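Local coordinates for Ketoacyl_synth_N domain-containing protein (Photorhabdus luminescens subsp. laumondii, PDB 6SMO) that binds a pentaoxododecanal polyketide chain and is a ketosynthase-family protein, probably taking part in polyketide chain building, at residues E78-A83 / F224-E229. Sequence-based numbering, arbitrary orientation.
Sequences EMALKA and FLVLEE
A helix laid on one face of the central beta-sheet of a ketosynthase N-terminal domain makes this contact, with Ala80 and Leu81 of helix 68-84 resting against Val226 of strand 218-229. The axes of 78-83 and 224-229 approach to 7.7 Å at 40°, so the helix runs roughly with the strand, and the nearest CA atoms, those of Ala80 and Leu225, are 6.2 Å apart. The small alanine is compatible with so near an approach. Its CB meets Val226 CG2 at 3.8 Å and lies 4.0 Å from the carbonyl oxygen Phe224 O. One valine methyl does most of the touching: Val226 CG2 also sits 3.4 Å from Ala80 O, over the face of the Ala80-Leu81 peptide. With Val226 CG1 anti to the backbone N (chi1 -179°), CG2 is the branch turned to the helix, and Leu81 CD2 reaches it at 4.2 Å. No hydrogen bond joins the segments, which bury 162 Å² together through apolar side chains and the carbonyls of Ala80 and Phe224. Leu182 of the neighbouring strand 180-187 and Leu86, just past the helix, extend this apolar layer around Leu81 and Val226. On the other face of the strand, Leu225 and Leu227 pack on Ile166 of helix 161-175. Helices thus cover both faces of this sheet, as in the five-layered alpha-beta-alpha-beta-alpha thiolase fold.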
loop_
_atom_site.group_PDB
_atom_site.type_symbol
_atom_site.label_atom_id
_atom_site.label_comp_id
_atom_site.label_asym_id
_atom_site.label_seq_id
_atom_site.Cartn_x
_atom_site.Cartn_y
_atom_site.Cartn_z
ATOM N N GLU C 78 -0.064 -8.380 18.775
ATOM C CA GLU C 78 0.575 -8.683 20.086
ATOM C C GLU C 78 -0.115 -9.896 20.723
ATOM O O GLU C 78 0.608 -10.776 21.229
ATOM C CB GLU C 78 0.529 -7.463 21.011
ATOM C CG GLU C 78 1.224 -7.680 22.347
ATOM C CD GLU C 78 2.670 -8.145 22.260
ATOM O OE1 GLU C 78 3.466 -7.480 21.568
ATOM O OE2 GLU C 78 2.994 -9.180 22.881
ATOM N N MET C 79 -1.453 -9.939 20.692
ATOM C CA MET C 79 -2.277 -11.060 21.226
ATOM C C MET C 79 -1.965 -12.347 20.449
ATOM O O MET C 79 -1.841 -13.406 21.095
ATOM C CB MET C 79 -3.775 -10.753 21.114
ATOM C CG MET C 79 -4.259 -9.725 22.120
ATOM S SD MET C 79 -5.931 -9.127 21.763
ATOM C CE MET C 79 -6.052 -7.787 22.947
ATOM N N ALA C 80 -1.839 -12.247 19.121
ATOM C CA ALA C 80 -1.588 -13.376 18.193
ATOM C C ALA C 80 -0.188 -13.961 18.433
ATOM O O ALA C 80 -0.068 -15.202 18.452
ATOM C CB ALA C 80 -1.762 -12.917 16.766
ATOM N N LEU C 81 0.824 -13.104 18.606
ATOM C CA LEU C 81 2.237 -13.513 18.845
ATOM C C LEU C 81 2.371 -14.164 20.229
ATOM O O LEU C 81 3.211 -15.075 20.365
ATOM C CB LEU C 81 3.160 -12.295 18.724
ATOM C CG LEU C 81 3.456 -11.824 17.300
ATOM C CD1 LEU C 81 4.162 -10.477 17.313
ATOM C CD2 LEU C 81 4.288 -12.850 16.542
ATOM N N LYS C 82 1.585 -13.711 21.212
ATOM C CA LYS C 82 1.615 -14.226 22.608
ATOM C C LYS C 82 1.023 -15.641 22.637
ATOM O O LYS C 82 1.545 -16.482 23.395
ATOM C CB LYS C 82 0.855 -13.295 23.559
ATOM C CG LYS C 82 1.466 -13.156 24.947
ATOM C CD LYS C 82 2.677 -12.245 24.974
ATOM C CE LYS C 82 3.326 -12.154 26.338
ATOM N NZ LYS C 82 4.406 -11.138 26.361
ATOM N N ALA C 83 -0.025 -15.883 21.842
ATOM C CA ALA C 83 -0.720 -17.185 21.709
ATOM C C ALA C 83 0.187 -18.195 20.993
ATOM O O ALA C 83 0.138 -19.386 21.357
ATOM C CB ALA C 83 -2.026 -17.002 20.974
ATOM N N PHE C 224 -5.937 -10.782 13.319
ATOM C CA PHE C 224 -4.610 -11.194 12.791
ATOM C C PHE C 224 -4.350 -12.669 13.115
ATOM O O PHE C 224 -4.828 -13.163 14.158
ATOM C CB PHE C 224 -3.505 -10.294 13.348
ATOM C CG PHE C 224 -3.259 -9.041 12.545
ATOM C CD1 PHE C 224 -4.016 -7.899 12.759
ATOM C CD2 PHE C 224 -2.275 -9.008 11.569
ATOM C CE1 PHE C 224 -3.791 -6.751 12.016
ATOM C CE2 PHE C 224 -2.051 -7.857 10.827
ATOM C CZ PHE C 224 -2.809 -6.731 11.052
ATOM N N LEU C 225 -3.610 -13.339 12.225
ATOM C CA LEU C 225 -3.152 -14.747 12.367
ATOM C C LEU C 225 -1.624 -14.779 12.264
ATOM O O LEU C 225 -1.066 -13.958 11.509
ATOM C CB LEU C 225 -3.787 -15.601 11.263
ATOM C CG LEU C 225 -5.313 -15.684 11.275
ATOM C CD1 LEU C 225 -5.931 -14.591 10.413
ATOM C CD2 LEU C 225 -5.784 -17.051 10.802
ATOM N N VAL C 226 -0.981 -15.688 13.002
ATOM C CA VAL C 226 0.474 -15.998 12.882
ATOM C C VAL C 226 0.618 -17.241 11.996
ATOM O O VAL C 226 0.627 -18.362 12.541
ATOM C CB VAL C 226 1.141 -16.195 14.258
ATOM C CG1 VAL C 226 2.629 -16.490 14.133
ATOM C CG2 VAL C 226 0.916 -15.002 15.171
ATOM N N LEU C 227 0.689 -17.037 10.678
ATOM C CA LEU C 227 1.024 -18.090 9.681
ATOM C C LEU C 227 2.536 -18.331 9.720
ATOM O O LEU C 227 3.286 -17.336 9.780
ATOM C CB LEU C 227 0.570 -17.645 8.285
ATOM C CG LEU C 227 -0.806 -18.141 7.843
ATOM C CD1 LEU C 227 -1.876 -17.800 8.869
ATOM C CD2 LEU C 227 -1.169 -17.570 6.480
ATOM N N GLU C 228 2.964 -19.596 9.704
ATOM C CA GLU C 228 4.400 -19.970 9.599
ATOM C C GLU C 228 4.547 -21.356 8.962
ATOM O O GLU C 228 3.574 -22.135 8.981
ATOM C CB GLU C 228 5.089 -19.903 10.964
ATOM C CG GLU C 228 4.439 -20.754 12.039
ATOM C CD GLU C 228 5.220 -20.783 13.342
ATOM O OE1 GLU C 228 6.303 -21.402 13.368
ATOM O OE2 GLU C 228 4.755 -20.170 14.323
ATOM N N GLU C 229 5.740 -21.629 8.423
ATOM C CA GLU C 229 6.104 -22.883 7.709
ATOM C C GLU C 229 5.989 -24.062 8.683
ATOM O O GLU C 229 6.347 -23.889 9.866
ATOM C CB GLU C 229 7.510 -22.743 7.119
ATOM C CG GLU C 229 7.848 -23.788 6.071
ATOM C CD GLU C 229 8.614 -24.993 6.589
ATOM O OE1 GLU C 229 8.200 -26.131 6.283
ATOM O OE2 GLU C 229 9.626 -24.790 7.290
#